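PDB 3M1H: lysine specific cysteine protease from Porphyromonas gingivalis, which cleaves proteins after lysine residues as a cysteine protease and is represented here by its K3 cleaved adhesin domain, one of the non-catalytic adhesin modules. Local coordinates for residues D26-G38 with I48-G60. Sequence-based numbering, arbitrary orientation.
Sequences DGNNWTTTPPPGG and ICVSSASYINFEG. Unlike the reference sequence in segment 48-60: Tyr-55 (reference His). With CA (calcium ion), chain E; CA (calcium ion), chain F.
Asn-28 meets Ile-56 through its amide, whose CG, OD1 and ND2 all lie near the CD1 methyl (OD1 to CD1 3.7 Å). That amide is held by ND2 bonding to OD2 of Asp-26, which it meets from above the carboxylate plane, and by water 2, which links ND2 to OE1 of Glu-59. Asp-26 OD1 closes an Asx turn onto the N of Asn-28 and, with the O of Asn-28, binds a calcium completed by water 1, Asp-22, Asp-24 and Asn-66. Water 3 then joins the O of Asn-29 to the N of Ala-53. Trp-30, with CG anti to its carbonyl carbon (chi1 -75°), takes Ser-52 CB over one ring face, a CH-pi contact 3.8 Å from the six-membered centroid and 16° off the normal; the Val-50 carbonyl lies at the ring edge. Thr-31 and Ser-51 form a single antiparallel hydrogen-bonded pair, Thr-31 N to Ser-51 O and Ser-51 N to Thr-31 O each 2.8 Å. Next, Thr-32 CG2 packs 3.6 Å from CG2 of Ile-48, whose O binds the second calcium. Pro-35 CG lies 4.1 Å from Ile-56 CG2, and Pro-36, after a cis peptide, puts CG 3.8 Å from Phe-58 CD2. In this jelly roll, residues 30-32 thus pair briefly with strand 50-53, itself hydrogen-bonded to strand 167-177; Trp-30 and Val-50 reach Leu-68 of strand 65-69, in the other sheet, and Pro-34 and Pro-35 touch Trp-167.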
ATOM      1  N   ASP A  26      12.760   6.560   8.678  1.00 16.25           N
ATOM      2  CA  ASP A  26      12.997   7.886   8.086  1.00 18.63           C
ATOM      3  C   ASP A  26      11.946   8.951   8.333  1.00 17.35           C
ATOM      4  O   ASP A  26      12.114  10.109   7.918  1.00 19.52           O
ATOM      5  CB  ASP A  26      13.257   7.766   6.580  1.00 17.81           C
ATOM      6  CG  ASP A  26      12.027   7.394   5.782  1.00 24.64           C
ATOM      7  OD1 ASP A  26      10.980   7.037   6.402  1.00 15.64           O
ATOM      8  OD2 ASP A  26      12.141   7.424   4.531  1.00 18.11           O
ATOM      9  N   GLY A  27      10.849   8.566   8.995  1.00 14.80           N
ATOM     10  CA  GLY A  27       9.713   9.450   9.227  1.00 14.43           C
ATOM     11  C   GLY A  27       8.638   9.490   8.168  1.00 17.24           C
ATOM     12  O   GLY A  27       7.592  10.093   8.376  1.00 17.85           O
ATOM     13  N   ASN A  28       8.907   8.848   7.045  1.00 16.58           N
ATOM     14  CA  ASN A  28       7.983   8.750   5.926  1.00 16.06           C
ATOM     15  C   ASN A  28       7.228   7.425   6.014  1.00 11.35           C
ATOM     16  O   ASN A  28       7.796   6.347   6.218  1.00 15.19           O
ATOM     17  CB  ASN A  28       8.758   8.821   4.599  1.00 17.15           C
ATOM     18  CG  ASN A  28       9.415  10.168   4.377  1.00 22.42           C
ATOM     19  OD1 ASN A  28       8.756  11.202   4.463  1.00 22.91           O
ATOM     20  ND2 ASN A  28      10.696  10.160   4.061  1.00 18.65           N
ATOM     21  N   ASN A  29       5.907   7.525   5.833  1.00 11.70           N
ATOM     22  CA  ASN A  29       5.018   6.376   5.967  1.00 10.81           C
ATOM     23  C   ASN A  29       4.076   6.261   4.777  1.00 11.62           C
ATOM     24  O   ASN A  29       3.995   7.125   3.902  1.00 12.97           O
ATOM     25  CB  ASN A  29       4.155   6.579   7.221  1.00 12.23           C
ATOM     26  CG  ASN A  29       4.918   6.322   8.511  1.00  9.89           C
ATOM     27  OD1 ASN A  29       5.125   5.172   8.904  1.00 13.52           O
ATOM     28  ND2 ASN A  29       5.340   7.401   9.174  1.00 14.50           N
ATOM     29  N   TRP A  30       3.262   5.216   4.840  1.00 11.54           N
ATOM     30  CA  TRP A  30       2.047   5.228   4.054  1.00 12.95           C
ATOM     31  C   TRP A  30       1.260   6.438   4.547  1.00 13.11           C
ATOM     32  O   TRP A  30       1.162   6.701   5.751  1.00 13.90           O
ATOM     33  CB  TRP A  30       1.236   3.974   4.290  1.00 13.25           C
ATOM     34  CG  TRP A  30       1.745   2.730   3.632  1.00 12.81           C
ATOM     35  CD1 TRP A  30       2.549   1.803   4.181  1.00 12.64           C
ATOM     36  CD2 TRP A  30       1.442   2.269   2.298  1.00 11.66           C
ATOM     37  NE1 TRP A  30       2.797   0.776   3.286  1.00 11.00           N
ATOM     38  CE2 TRP A  30       2.117   1.038   2.124  1.00 10.11           C
ATOM     39  CE3 TRP A  30       0.667   2.778   1.249  1.00 14.49           C
ATOM     40  CZ2 TRP A  30       2.026   0.315   0.950  1.00 11.25           C
ATOM     41  CZ3 TRP A  30       0.584   2.059   0.073  1.00 14.42           C
ATOM     42  CH2 TRP A  30       1.275   0.850  -0.071  1.00 13.42           C
ATOM     43  N   THR A  31       0.688   7.168   3.601  1.00 12.25           N
ATOM     44  CA  THR A  31       0.011   8.415   3.895  1.00 10.42           C
ATOM     45  C   THR A  31      -1.034   8.793   2.837  1.00 11.79           C
ATOM     46  O   THR A  31      -0.927   8.447   1.673  1.00 11.14           O
ATOM     47  CB  THR A  31       1.027   9.568   4.046  1.00 13.11           C
ATOM     48  OG1 THR A  31       0.340  10.781   4.351  1.00 14.17           O
ATOM     49  CG2 THR A  31       1.846   9.759   2.750  1.00 12.62           C
ATOM     50  N   THR A  32      -2.061   9.520   3.257  1.00 13.44           N
ATOM     51  CA  THR A  32      -2.999  10.129   2.317  1.00 13.90           C
ATOM     52  C   THR A  32      -2.670  11.602   2.055  1.00 13.35           C
ATOM     53  O   THR A  32      -3.431  12.303   1.352  1.00 16.21           O
ATOM     54  CB  THR A  32      -4.470  10.017   2.789  1.00 13.15           C
ATOM     55  OG1 THR A  32      -4.646  10.694   4.039  1.00 14.56           O
ATOM     56  CG2 THR A  32      -4.897   8.552   2.879  1.00 14.95           C
ATOM     57  N   THR A  33      -1.568  12.089   2.604  1.00 13.46           N
ATOM     58  CA  THR A  33      -1.157  13.494   2.351  1.00 15.88           C
ATOM     59  C   THR A  33       0.296  13.477   1.872  1.00 14.30           C
ATOM     60  O   THR A  33       1.197  13.977   2.560  1.00 16.84           O
ATOM     61  CB  THR A  33      -1.277  14.375   3.623  1.00 17.54           C
ATOM     62  OG1 THR A  33      -0.537  13.783   4.703  1.00 15.71           O
ATOM     63  CG2 THR A  33      -2.757  14.521   4.042  1.00 16.97           C
ATOM     64  N   PRO A  34       0.575  12.854   0.703  1.00 13.70           N
ATOM     65  CA  PRO A  34       1.954  12.750   0.223  1.00 12.68           C
ATOM     66  C   PRO A  34       2.629  14.110   0.053  1.00 13.85           C
ATOM     67  O   PRO A  34       2.075  15.003  -0.634  1.00 15.83           O
ATOM     68  CB  PRO A  34       1.807  12.082  -1.156  1.00 12.10           C
ATOM     69  CG  PRO A  34       0.392  12.312  -1.529  1.00 13.16           C
ATOM     70  CD  PRO A  34      -0.375  12.239  -0.247  1.00 14.61           C
ATOM     71  N   PRO A  35       3.804  14.286   0.656  1.00 13.77           N
ATOM     72  CA  PRO A  35       4.543  15.529   0.365  1.00 16.66           C
ATOM     73  C   PRO A  35       5.108  15.574  -1.057  1.00 15.81           C
ATOM     74  O   PRO A  35       5.369  14.509  -1.639  1.00 14.37           O
ATOM     75  CB  PRO A  35       5.695  15.502   1.374  1.00 13.80           C
ATOM     76  CG  PRO A  35       5.886  14.094   1.679  1.00 23.48           C
ATOM     77  CD  PRO A  35       4.533  13.455   1.627  1.00 17.37           C
ATOM     78  N   PRO A  36       5.350  16.785  -1.582  1.00 17.02           N
ATOM     79  CA  PRO A  36       5.159  18.092  -0.917  1.00 19.64           C
ATOM     80  C   PRO A  36       3.790  18.737  -1.093  1.00 16.97           C
ATOM     81  O   PRO A  36       3.457  19.751  -0.444  1.00 18.71           O
ATOM     82  CB  PRO A  36       6.220  18.961  -1.575  1.00 22.74           C
ATOM     83  CG  PRO A  36       6.364  18.409  -2.921  1.00 21.00           C
ATOM     84  CD  PRO A  36       6.071  16.926  -2.848  1.00 19.27           C
ATOM     85  N   GLY A  37       2.967  18.143  -1.943  1.00 19.26           N
ATOM     86  CA  GLY A  37       1.600  18.633  -2.119  1.00 17.93           C
ATOM     87  C   GLY A  37       0.719  18.594  -0.894  1.00 19.50           C
ATOM     88  O   GLY A  37      -0.088  19.490  -0.671  1.00 19.60           O
ATOM     89  N   GLY A  38       0.853  17.526  -0.108  1.00 17.62           N
ATOM     90  CA  GLY A  38       0.077  17.355   1.116  1.00 19.17           C
ATOM     91  C   GLY A  38      -1.382  17.009   0.911  1.00 19.24           C
ATOM     92  O   GLY A  38      -2.164  17.066   1.852  1.00 23.59           O
ATOM     93  N   ILE A  48      -9.573   9.970  -2.638  1.00 14.64           N
ATOM     94  CA  ILE A  48      -8.420   9.659  -1.772  1.00 16.13           C
ATOM     95  C   ILE A  48      -7.945   8.230  -1.939  1.00 11.72           C
ATOM     96  O   ILE A  48      -8.734   7.293  -1.995  1.00 12.63           O
ATOM     97  CB  ILE A  48      -8.748   9.846  -0.271  1.00 16.40           C
ATOM     98  CG1 ILE A  48      -9.477  11.166  -0.025  1.00 20.24           C
ATOM     99  CG2 ILE A  48      -7.473   9.676   0.596  1.00 13.81           C
ATOM    100  CD1 ILE A  48      -8.772  12.300  -0.537  1.00 20.86           C
ATOM    101  N   CYS A  49      -6.624   8.074  -1.942  1.00 11.49           N
ATOM    102  CA  CYS A  49      -5.987   6.789  -1.766  1.00 14.21           C
ATOM    103  C   CYS A  49      -4.792   6.950  -0.824  1.00 12.41           C
ATOM    104  O   CYS A  49      -4.429   8.083  -0.450  1.00 11.28           O
ATOM    105  CB  CYS A  49      -5.557   6.218  -3.122  1.00 11.96           C
ATOM    106  SG  CYS A  49      -4.304   7.200  -3.993  1.00 13.51           S
ATOM    107  N   VAL A  50      -4.193   5.822  -0.412  1.00 11.27           N
ATOM    108  CA  VAL A  50      -3.098   5.842   0.533  1.00 10.34           C
ATOM    109  C   VAL A  50      -1.861   5.420  -0.221  1.00 10.57           C
ATOM    110  O   VAL A  50      -1.952   4.533  -1.076  1.00 12.34           O
ATOM    111  CB  VAL A  50      -3.396   4.982   1.774  1.00 11.84           C
ATOM    112  CG1 VAL A  50      -3.542   3.485   1.415  1.00 11.73           C
ATOM    113  CG2 VAL A  50      -2.350   5.231   2.869  1.00 12.11           C
ATOM    114  N   SER A  51      -0.734   6.092   0.084  1.00  8.67           N
ATOM    115  CA  SER A  51       0.445   6.034  -0.797  1.00 10.80           C
ATOM    116  C   SER A  51       1.727   5.959   0.006  1.00 11.71           C
ATOM    117  O   SER A  51       1.809   6.491   1.116  1.00 11.72           O
ATOM    118  CB  SER A  51       0.471   7.283  -1.681  1.00 10.34           C
ATOM    119  OG  SER A  51      -0.809   7.483  -2.303  1.00 12.01           O
ATOM    120  N   SER A  52       2.741   5.320  -0.584  1.00 11.05           N
ATOM    121  CA  SER A  52       4.071   5.240   0.030  1.00 10.72           C
ATOM    122  C   SER A  52       5.147   5.526  -1.031  1.00 11.61           C
ATOM    123  O   SER A  52       5.016   5.103  -2.153  1.00 12.56           O
ATOM    124  CB  SER A  52       4.254   3.908   0.704  1.00 10.83           C
ATOM    125  OG  SER A  52       5.587   3.688   1.236  1.00 12.61           O
ATOM    126  N   ALA A  53       6.187   6.260  -0.624  1.00 12.62           N
ATOM    127  CA  ALA A  53       7.193   6.779  -1.561  1.00 13.35           C
ATOM    128  C   ALA A  53       8.484   6.001  -1.597  1.00 14.90           C
ATOM    129  O   ALA A  53       9.062   5.677  -0.564  1.00 13.99           O
ATOM    130  CB  ALA A  53       7.528   8.247  -1.226  1.00 11.32           C
ATOM    131  N   SER A  54       8.956   5.763  -2.818  1.00 14.22           N
ATOM    132  CA  SER A  54      10.375   5.427  -3.070  1.00 12.91           C
ATOM    133  C   SER A  54      11.128   6.656  -3.582  1.00 15.71           C
ATOM    134  O   SER A  54      12.366   6.585  -3.717  1.00 17.00           O
ATOM    135  CB  SER A  54      10.500   4.270  -4.043  1.00 16.24           C
ATOM    136  OG  SER A  54      10.129   4.616  -5.349  1.00 16.90           O
ATOM    137  N   TYR A  55      10.439   7.763  -3.836  1.00 13.15           N
ATOM    138  CA  TYR A  55      11.026   9.036  -4.283  1.00 14.88           C
ATOM    139  C   TYR A  55      10.062  10.145  -3.985  1.00 15.89           C
ATOM    140  O   TYR A  55       8.889  10.013  -4.322  1.00 16.89           O
ATOM    141  CB  TYR A  55      11.334   9.003  -5.790  1.00 14.94           C
ATOM    142  CG  TYR A  55      12.067  10.211  -6.335  1.00 16.90           C
ATOM    143  CD1 TYR A  55      13.448  10.158  -6.528  1.00 20.35           C
ATOM    144  CD2 TYR A  55      11.393  11.389  -6.658  1.00 16.34           C
ATOM    145  CE1 TYR A  55      14.134  11.252  -7.035  1.00 21.85           C
ATOM    146  CE2 TYR A  55      12.074  12.510  -7.176  1.00 19.81           C
ATOM    147  CZ  TYR A  55      13.462  12.422  -7.343  1.00 18.65           C
ATOM    148  OH  TYR A  55      14.132  13.527  -7.861  1.00 23.77           O
ATOM    149  N   ILE A  56      10.543  11.234  -3.368  1.00 17.03           N
ATOM    150  CA  ILE A  56       9.714  12.369  -3.010  1.00 16.61           C
ATOM    151  C   ILE A  56      10.222  13.609  -3.734  1.00 18.00           C
ATOM    152  O   ILE A  56      11.423  13.926  -3.633  1.00 18.22           O
ATOM    153  CB  ILE A  56       9.713  12.627  -1.469  1.00 16.63           C
ATOM    154  CG1 ILE A  56       9.190  11.394  -0.751  1.00 16.19           C
ATOM    155  CG2 ILE A  56       8.850  13.800  -1.123  1.00 16.49           C
ATOM    156  CD1 ILE A  56       9.211  11.435   0.768  1.00 19.59           C
ATOM    157  N   ASN A  57       9.352  14.276  -4.474  1.00 17.77           N
ATOM    158  CA  ASN A  57       9.745  15.511  -5.178  1.00 17.58           C
ATOM    159  C   ASN A  57      10.292  16.534  -4.180  1.00 20.26           C
ATOM    160  O   ASN A  57       9.817  16.632  -3.058  1.00 19.48           O
ATOM    161  CB  ASN A  57       8.597  16.100  -5.994  1.00 17.89           C
ATOM    162  CG  ASN A  57       8.352  15.343  -7.306  1.00 15.99           C
ATOM    163  OD1 ASN A  57       9.208  14.627  -7.812  1.00 19.89           O
ATOM    164  ND2 ASN A  57       7.160  15.522  -7.843  1.00 20.50           N
ATOM    165  N   PHE A  58      11.324  17.257  -4.624  1.00 22.03           N
ATOM    166  CA  PHE A  58      12.049  18.276  -3.837  1.00 23.80           C
ATOM    167  C   PHE A  58      12.867  17.671  -2.691  1.00 27.51           C
ATOM    168  O   PHE A  58      13.375  18.430  -1.859  1.00 28.32           O
ATOM    169  CB  PHE A  58      11.123  19.379  -3.303  1.00 23.12           C
ATOM    170  CG  PHE A  58      10.486  20.247  -4.387  1.00 28.43           C
ATOM    171  CD1 PHE A  58      11.088  21.438  -4.808  1.00 33.63           C
ATOM    172  CD2 PHE A  58       9.268  19.899  -4.942  1.00 23.49           C
ATOM    173  CE1 PHE A  58      10.488  22.239  -5.778  1.00 32.92           C
ATOM    174  CE2 PHE A  58       8.645  20.699  -5.915  1.00 31.63           C
ATOM    175  CZ  PHE A  58       9.250  21.870  -6.334  1.00 33.57           C
ATOM    176  N   GLU A  59      12.993  16.341  -2.638  1.00 24.36           N
ATOM    177  CA  GLU A  59      13.790  15.650  -1.615  1.00 26.46           C
ATOM    178  C   GLU A  59      14.735  14.641  -2.214  1.00 27.82           C
ATOM    179  O   GLU A  59      15.947  14.743  -2.008  1.00 31.83           O
ATOM    180  CB  GLU A  59      12.906  14.991  -0.555  1.00 29.41           C
ATOM    181  CG  GLU A  59      12.027  16.004   0.149  1.00 31.21           C
ATOM    182  CD  GLU A  59      11.217  15.425   1.298  1.00 37.86           C
ATOM    183  OE1 GLU A  59      11.663  14.390   1.856  1.00 44.33           O
ATOM    184  OE2 GLU A  59      10.145  16.016   1.631  1.00 29.86           O
ATOM    185  N   GLY A  60      14.197  13.669  -2.952  1.00 23.27           N
ATOM    186  CA  GLY A  60      14.998  12.681  -3.635  1.00 21.72           C
ATOM    187  C   GLY A  60      14.571  11.278  -3.289  1.00 22.22           C
ATOM    188  O   GLY A  60      13.496  11.101  -2.707  1.00 21.51           O
TER
HETATM  189 CA    CA E2001       9.749   4.995   6.168  1.00 13.61          CA
HETATM  190 CA    CA F2002     -10.600   5.955  -2.229  1.00 12.51          CA
HETATM  191  O   HOH W   1      10.239   5.576   3.920  1.00 14.39           O
HETATM  192  O   HOH W   2      11.513  13.057   4.051  1.00 34.33           O
HETATM  193  O   HOH W   3       6.069   7.777   2.124  1.00 13.43           O
HETATM  194  O   HOH W   4       6.411  13.633  -4.038  1.00 16.09           O
HETATM  195  O   HOH W   5     -12.492   4.639  -2.804  1.00 14.36           O